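Local coordinates for uncharacterized protein (Sulfolobus solfataricus, PDB 4WYH) that serves as PriX, a noncatalytic subunit of the archaeal eukaryotic-type primase that is essential for efficient primer synthesis, at residues A[32-36]-A[54-58]; A[38-44]-A[77-81]; A[48-52]-A[90-94]. One frame throughout, in Å; residues are numbered along the deposited sequence.

Contact 1 of 3, residues A[32-36]-A[54-58]; sequences YSWIE and VASRY
The Y58 hydroxyl donates a hydrogen bond to E36, OH to OE2 3.0 Å. It reaches the carboxylate oxygen on its anti side, 28° out of the carboxylate plane, and the carboxylate stands nearly perpendicular to the phenol ring, with its carbon at the ring edge. E36 gets there by bending at chi2 (-75°), which turns its acid end back toward the tyrosine. I35 covers one face of the same ring: its CB sits 4.2 Å from the ring centroid, close to the ring normal, a CH-pi contact, while its CG2 comes within 3.4 Å of Y58 CD2. Y58 is thus held at its hydroxyl and over a face by consecutive residues of one helical turn. This pairing joins the start of helix 33-41, for which Y32 is the N-cap residue, to the middle of helix 47-63 in an all-helical fold, where a wider pi-type turn spans 54-58. The Y32 ring lies aslant beside that of Y58, and Y32 CB is 3.3 Å from Y58 CE1. The other branch of I35 leads to V54: its CD1 packs 3.6 Å from V54 CG1, a methyl placed anti to the backbone N (chi1 -178°). W34 brings CH2 of its indole to the same methyl, at 3.8 Å. Beyond this pair, I122 and L126 of helix 116-128 touch W34, and M118 of that helix touches V54.

Contact 2 of 3, residues A[38-44]-A[77-81]; sequences VLEMGLQ and FYYKL
Apolar packing is centred on F77, whose ring enters between the last turn of helix 33-41 and the loop after it. With CG anti to the backbone N (chi1 163°), the ring reaches L43, whose CG lies in its plane at the edge, 3.9 Å from F77 CZ. L39 crosses the phenylalanine at about a right angle and sets CD2 3.7 Å from F77 CB, whereas V38 runs alongside the phenylalanine, V38 CG1 to F77 CE1 4.0 Å. F50 and I51 of helix 47-63 also touch F77. Cut back to alanine, this position would probably leave L43 and V38 without the ring they lean on and open a gap between the two helix ends. Backbone contacts come next. The carbonyl oxygens of V38 and L39 both lie at the ring edge, near its plane, and G42 CA is 3.5 Å from F77 CE1. Two helix termini meet in this all-helical fold: helix 33-41 ends at M41 and helix 67-78 at Y78, with G42 and Y79 the first residues to leave helical geometry. G42 has positive phi (99°), and a side chain at this position would run into K80 CB, so glycine lets the chains come close. The polar link is a water over one face of the ring: it accepts from L43 N (2.9 Å) and donates to F77 O (2.9 Å). Farther along, L81 CD2 packs against L43 O and Q44; next comes D45, a manganese-binding residue, without metal here.

Contact 3 of 3, residues A[48-52]-A[90-94]; sequences KRFIL and WLKSV
Helix-to-helix packing by apolar side chains joins helix 47-63 to helix 88-101 within the all-helical fold of PriX, with I51, L91 and V94 buried and K48 at the exposed margin. The two short segments run in roughly the same direction, 31° apart, with axes 11.2 Å from one another; that separation is bridged by large side chains, and no hydrogen bond passes between them. I51 is the central residue from helix 47-63. Its CG2, anti to the backbone N, points toward helix 88-101 and meets two partners: W90 CZ3 at 3.7 Å and L91 CD2 at 3.9 Å. The isoleucine crosses the indole obliquely but L91 at about a right angle. L71 of helix 67-78 packs on L91. The W90 indole stretches toward helix 47-63 because its CG is anti to the backbone N (chi1 -173°), and V94, one turn on, lays CG2 over the centre of one indole face, 3.8 Å above the plane. V94 uses its other methyl for L52, V94 CG1 to L52 CD1 4.1 Å, as the two chains cross at an angle. K48 contributes mainly its CB and its backbone, for the carbonyl that receives the L52 amide proton also lies in the indole plane at the six-membered edge, K48 O to W90 CH2 3.6 Å.

Overall arrangement
From the N terminus, helix 33-41 supplies the first segments of contacts 1 and 2, and helix 47-63 follows directly. Contact 1 closes the shortest loop, folding helix 47-63 back on helix 33-41. Contact 2 returns the chain, after helices 47-63 and 67-78, to the end of helix 33-41, and contact 3 brings in helix 88-101. All three pairs of contacts cross along the chain, since their segments alternate; none encloses another. Helix 47-63 connects them: F50 lies among V38, L43 and F77 of contact 2, A55 touches L39, and S56 OG probably bonds to I51 O, linking contacts 1 and 3.

Contact 1 of 3, residues A[32-36]-A[54-58]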
# COMPACT_ATOMS: atom_id res chain seq x y z
N TYR A 32 1.70 -6.67 10.95
CA TYR A 32 1.04 -5.89 9.88
C TYR A 32 0.77 -4.49 10.34
O TYR A 32 0.36 -3.64 9.58
CB TYR A 32 -0.28 -6.53 9.36
CG TYR A 32 -0.06 -7.79 8.57
CD1 TYR A 32 0.68 -7.73 7.44
CD2 TYR A 32 -0.58 -9.04 8.96
CE1 TYR A 32 0.91 -8.85 6.67
CE2 TYR A 32 -0.36 -10.19 8.17
CZ TYR A 32 0.38 -10.07 7.02
OH TYR A 32 0.67 -11.11 6.11
N SER A 33 1.04 -4.23 11.60
CA SER A 33 0.87 -2.90 12.13
C SER A 33 1.58 -1.92 11.27
O SER A 33 1.06 -0.83 11.08
CB SER A 33 1.41 -2.79 13.57
OG SER A 33 0.39 -3.29 14.43
N TRP A 34 2.78 -2.28 10.80
CA TRP A 34 3.62 -1.36 10.01
C TRP A 34 2.92 -0.85 8.74
O TRP A 34 3.12 0.28 8.34
CB TRP A 34 4.99 -2.00 9.68
CG TRP A 34 4.95 -3.13 8.71
CD1 TRP A 34 4.76 -4.45 8.99
CD2 TRP A 34 5.07 -3.06 7.27
NE1 TRP A 34 4.80 -5.20 7.84
CE2 TRP A 34 4.99 -4.37 6.77
CE3 TRP A 34 5.23 -2.01 6.35
CZ2 TRP A 34 5.02 -4.66 5.40
CZ3 TRP A 34 5.29 -2.32 4.99
CH2 TRP A 34 5.20 -3.64 4.55
N ILE A 35 2.08 -1.67 8.14
CA ILE A 35 1.29 -1.27 6.99
C ILE A 35 0.36 -0.14 7.35
O ILE A 35 0.29 0.86 6.63
CB ILE A 35 0.52 -2.46 6.41
CG1 ILE A 35 1.54 -3.56 6.04
CG2 ILE A 35 -0.31 -2.04 5.20
CD1 ILE A 35 1.03 -4.68 5.19
N GLU A 36 -0.34 -0.26 8.47
CA GLU A 36 -1.25 0.79 8.91
C GLU A 36 -0.52 2.11 9.11
O GLU A 36 -0.98 3.17 8.70
CB GLU A 36 -1.97 0.39 10.20
CG GLU A 36 -2.90 -0.83 10.06
CD GLU A 36 -4.20 -0.56 9.33
OE1 GLU A 36 -4.36 0.60 8.85
OE2 GLU A 36 -5.08 -1.49 9.21
N VAL A 54 1.54 -4.31 -1.64
CA VAL A 54 1.42 -4.40 -0.23
C VAL A 54 0.04 -3.96 0.28
O VAL A 54 -0.72 -4.78 0.79
CB VAL A 54 2.57 -3.63 0.48
CG1 VAL A 54 2.45 -3.79 1.97
CG2 VAL A 54 3.92 -4.06 -0.07
N ALA A 55 -0.29 -2.68 0.16
CA ALA A 55 -1.41 -2.16 0.90
C ALA A 55 -2.74 -2.71 0.43
O ALA A 55 -3.57 -3.09 1.24
CB ALA A 55 -1.40 -0.65 0.84
N SER A 56 -2.96 -2.77 -0.87
CA SER A 56 -4.23 -3.29 -1.38
C SER A 56 -4.47 -4.74 -0.89
O SER A 56 -5.55 -5.04 -0.43
CB SER A 56 -4.30 -3.27 -2.93
OG SER A 56 -3.32 -4.10 -3.50
N ARG A 57 -3.44 -5.58 -0.98
CA ARG A 57 -3.51 -6.97 -0.56
C ARG A 57 -3.73 -7.11 0.94
O ARG A 57 -4.49 -7.93 1.37
CB ARG A 57 -2.22 -7.64 -0.92
CG ARG A 57 -1.81 -7.48 -2.39
CD ARG A 57 -0.59 -8.30 -2.66
NE ARG A 57 -0.16 -8.19 -4.02
CZ ARG A 57 0.79 -8.94 -4.55
NH1 ARG A 57 1.41 -9.86 -3.81
NH2 ARG A 57 1.14 -8.73 -5.81
N TYR A 58 -3.06 -6.29 1.74
CA TYR A 58 -3.33 -6.29 3.17
C TYR A 58 -4.78 -5.96 3.50
O TYR A 58 -5.48 -6.66 4.24
CB TYR A 58 -2.40 -5.30 3.82
CG TYR A 58 -2.74 -4.97 5.26
CD1 TYR A 58 -2.62 -5.92 6.23
CD2 TYR A 58 -3.23 -3.68 5.62
CE1 TYR A 58 -2.95 -5.63 7.57
CE2 TYR A 58 -3.59 -3.38 6.95
CZ TYR A 58 -3.40 -4.34 7.90
OH TYR A 58 -3.66 -4.13 9.19

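Contact 2 of 3, residues A[38-44]-A[77-81]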
# COMPACT_ATOMS: atom_id res chain seq x y z
N VAL A 38 2.34 3.14 7.64
CA VAL A 38 2.70 3.66 6.35
C VAL A 38 1.46 4.29 5.71
O VAL A 38 1.54 5.41 5.16
CB VAL A 38 3.32 2.59 5.41
CG1 VAL A 38 3.61 3.17 4.05
CG2 VAL A 38 4.64 2.08 6.00
N LEU A 39 0.32 3.60 5.79
CA LEU A 39 -0.86 4.13 5.21
C LEU A 39 -1.22 5.49 5.80
O LEU A 39 -1.70 6.36 5.09
CB LEU A 39 -2.06 3.20 5.36
CG LEU A 39 -2.19 2.09 4.35
CD1 LEU A 39 -3.16 1.09 4.92
CD2 LEU A 39 -2.62 2.49 2.96
N GLU A 40 -0.97 5.63 7.09
CA GLU A 40 -1.25 6.88 7.79
C GLU A 40 -0.33 8.02 7.36
O GLU A 40 -0.78 9.13 7.28
CB GLU A 40 -1.07 6.69 9.26
CG GLU A 40 -1.32 7.96 10.03
CD GLU A 40 -1.07 7.78 11.49
OE1 GLU A 40 -0.34 6.82 11.83
OE2 GLU A 40 -1.62 8.61 12.27
N MET A 41 0.96 7.71 7.14
CA MET A 41 1.99 8.73 6.97
C MET A 41 2.31 9.10 5.53
O MET A 41 2.58 10.25 5.23
CB MET A 41 3.23 8.32 7.72
CG MET A 41 3.01 8.06 9.21
SD MET A 41 2.53 9.54 10.14
CE MET A 41 3.58 10.82 9.41
N GLY A 42 2.26 8.11 4.64
CA GLY A 42 2.48 8.30 3.24
C GLY A 42 3.90 7.95 2.84
O GLY A 42 4.78 7.79 3.67
N LEU A 43 4.08 7.73 1.55
CA LEU A 43 5.38 7.48 0.97
C LEU A 43 5.63 8.51 -0.16
O LEU A 43 4.92 9.55 -0.27
CB LEU A 43 5.48 6.03 0.44
CG LEU A 43 5.32 4.87 1.46
CD1 LEU A 43 5.37 3.49 0.77
CD2 LEU A 43 6.34 4.95 2.58
N GLN A 44 6.61 8.19 -1.00
CA GLN A 44 7.12 9.16 -1.92
C GLN A 44 7.18 8.63 -3.37
O GLN A 44 6.22 8.79 -4.06
CB GLN A 44 8.42 9.74 -1.40
CG GLN A 44 8.94 10.90 -2.20
CD GLN A 44 10.06 11.67 -1.51
OE1 GLN A 44 10.14 12.88 -1.65
NE2 GLN A 44 10.89 10.99 -0.75
N PHE A 77 -4.17 7.60 1.39
CA PHE A 77 -2.74 7.34 1.45
C PHE A 77 -1.96 7.98 0.31
O PHE A 77 -0.99 8.70 0.56
CB PHE A 77 -2.47 5.82 1.42
CG PHE A 77 -1.07 5.48 1.07
CD1 PHE A 77 -0.06 5.71 1.99
CD2 PHE A 77 -0.74 4.92 -0.19
CE1 PHE A 77 1.25 5.39 1.66
CE2 PHE A 77 0.59 4.58 -0.49
CZ PHE A 77 1.56 4.83 0.42
N TYR A 78 -2.41 7.75 -0.93
CA TYR A 78 -1.71 8.27 -2.10
C TYR A 78 -1.49 9.73 -2.07
O TYR A 78 -0.39 10.16 -2.44
CB TYR A 78 -2.36 7.83 -3.44
CG TYR A 78 -1.55 8.29 -4.62
CD1 TYR A 78 -0.45 7.58 -5.08
CD2 TYR A 78 -1.84 9.51 -5.24
CE1 TYR A 78 0.31 8.06 -6.14
CE2 TYR A 78 -1.07 10.02 -6.26
CZ TYR A 78 0.02 9.30 -6.72
OH TYR A 78 0.76 9.81 -7.76
N TYR A 79 -2.51 10.53 -1.69
CA TYR A 79 -2.41 11.96 -1.72
C TYR A 79 -1.83 12.59 -0.41
O TYR A 79 -1.86 13.80 -0.22
CB TYR A 79 -3.73 12.58 -2.15
CG TYR A 79 -4.13 12.26 -3.58
CD1 TYR A 79 -3.40 12.77 -4.64
CD2 TYR A 79 -5.24 11.47 -3.87
CE1 TYR A 79 -3.77 12.51 -5.99
CE2 TYR A 79 -5.58 11.18 -5.22
CZ TYR A 79 -4.85 11.72 -6.25
OH TYR A 79 -5.11 11.49 -7.58
N LYS A 80 -1.27 11.79 0.46
CA LYS A 80 -0.45 12.36 1.53
C LYS A 80 0.70 13.18 0.97
O LYS A 80 1.17 14.09 1.63
CB LYS A 80 0.09 11.30 2.49
CG LYS A 80 -0.97 10.49 3.17
CD LYS A 80 -1.83 11.37 3.99
CE LYS A 80 -1.92 10.83 5.37
NZ LYS A 80 -3.11 11.39 6.06
N LEU A 81 1.17 12.88 -0.24
CA LEU A 81 2.24 13.69 -0.87
C LEU A 81 1.81 15.07 -1.41
O LEU A 81 2.48 16.06 -1.12
CB LEU A 81 2.95 12.90 -1.99
CG LEU A 81 4.45 13.14 -2.26
CD1 LEU A 81 4.73 14.60 -2.46
CD2 LEU A 81 5.35 12.67 -1.13
O HOH W 1 1.84 8.97 0.17

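Contact 3 of 3, residues A[48-52]-A[90-94]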
# COMPACT_ATOMS: atom_id res chain seq x y z
N LYS A 48 2.83 3.96 -5.70
CA LYS A 48 2.03 3.09 -6.51
C LYS A 48 2.41 1.62 -6.32
O LYS A 48 1.59 0.78 -6.12
CB LYS A 48 2.05 3.55 -7.97
CG LYS A 48 1.13 4.74 -8.19
CD LYS A 48 1.20 5.19 -9.64
CE LYS A 48 0.47 6.50 -9.77
NZ LYS A 48 0.55 6.99 -11.17
N ARG A 49 3.70 1.34 -6.29
CA ARG A 49 4.14 -0.03 -6.00
C ARG A 49 3.71 -0.52 -4.60
O ARG A 49 3.29 -1.66 -4.47
CB ARG A 49 5.68 -0.09 -6.13
CG ARG A 49 6.11 0.19 -7.54
CD ARG A 49 7.56 -0.28 -7.78
NE ARG A 49 8.50 0.15 -6.74
CZ ARG A 49 9.21 1.25 -6.80
NH1 ARG A 49 9.01 2.07 -7.78
NH2 ARG A 49 10.09 1.55 -5.85
N PHE A 50 3.76 0.35 -3.59
CA PHE A 50 3.32 0.00 -2.22
C PHE A 50 1.86 -0.35 -2.29
O PHE A 50 1.44 -1.32 -1.74
CB PHE A 50 3.54 1.16 -1.26
CG PHE A 50 3.12 0.85 0.16
CD1 PHE A 50 3.86 -0.04 0.90
CD2 PHE A 50 1.98 1.36 0.70
CE1 PHE A 50 3.51 -0.35 2.19
CE2 PHE A 50 1.61 1.04 2.01
CZ PHE A 50 2.38 0.18 2.73
N ILE A 51 1.07 0.42 -3.02
CA ILE A 51 -0.36 0.06 -3.23
C ILE A 51 -0.57 -1.28 -3.95
O ILE A 51 -1.34 -2.12 -3.48
CB ILE A 51 -1.14 1.18 -4.00
CG1 ILE A 51 -1.24 2.46 -3.16
CG2 ILE A 51 -2.53 0.69 -4.48
CD1 ILE A 51 -1.75 3.66 -3.98
N LEU A 52 0.12 -1.51 -5.04
CA LEU A 52 -0.06 -2.75 -5.78
C LEU A 52 0.41 -3.98 -5.00
O LEU A 52 -0.28 -4.99 -4.98
CB LEU A 52 0.68 -2.68 -7.11
CG LEU A 52 0.63 -3.88 -8.04
CD1 LEU A 52 -0.83 -4.23 -8.34
CD2 LEU A 52 1.41 -3.59 -9.30
N TRP A 90 -7.68 2.67 -11.89
CA TRP A 90 -6.52 1.85 -11.52
C TRP A 90 -6.75 1.22 -10.12
O TRP A 90 -6.60 0.03 -9.94
CB TRP A 90 -5.25 2.69 -11.54
CG TRP A 90 -4.03 1.93 -11.33
CD1 TRP A 90 -3.32 1.23 -12.30
CD2 TRP A 90 -3.26 1.83 -10.13
NE1 TRP A 90 -2.20 0.69 -11.76
CE2 TRP A 90 -2.13 1.04 -10.43
CE3 TRP A 90 -3.39 2.35 -8.85
CZ2 TRP A 90 -1.16 0.75 -9.48
CZ3 TRP A 90 -2.41 2.03 -7.91
CH2 TRP A 90 -1.32 1.27 -8.24
N LEU A 91 -7.14 2.03 -9.16
CA LEU A 91 -7.32 1.56 -7.76
C LEU A 91 -8.38 0.48 -7.65
O LEU A 91 -8.16 -0.51 -7.00
CB LEU A 91 -7.62 2.71 -6.84
CG LEU A 91 -6.46 3.69 -6.62
CD1 LEU A 91 -6.90 4.97 -5.89
CD2 LEU A 91 -5.33 3.01 -5.84
N LYS A 92 -9.52 0.69 -8.31
CA LYS A 92 -10.56 -0.29 -8.32
C LYS A 92 -10.10 -1.58 -8.98
O LYS A 92 -10.35 -2.67 -8.46
CB LYS A 92 -11.80 0.21 -9.04
CG LYS A 92 -12.39 1.46 -8.46
CD LYS A 92 -13.67 1.81 -9.24
CE LYS A 92 -14.46 2.93 -8.58
NZ LYS A 92 -15.44 3.40 -9.60
N SER A 93 -9.41 -1.47 -10.11
CA SER A 93 -8.83 -2.66 -10.75
C SER A 93 -7.83 -3.43 -9.86
O SER A 93 -7.85 -4.66 -9.78
CB SER A 93 -8.18 -2.30 -12.05
OG SER A 93 -7.53 -3.46 -12.61
N VAL A 94 -6.91 -2.74 -9.20
CA VAL A 94 -6.02 -3.40 -8.26
C VAL A 94 -6.77 -4.16 -7.17
O VAL A 94 -6.43 -5.31 -6.87
CB VAL A 94 -5.11 -2.36 -7.59
CG1 VAL A 94 -4.27 -3.02 -6.50
CG2 VAL A 94 -4.21 -1.65 -8.61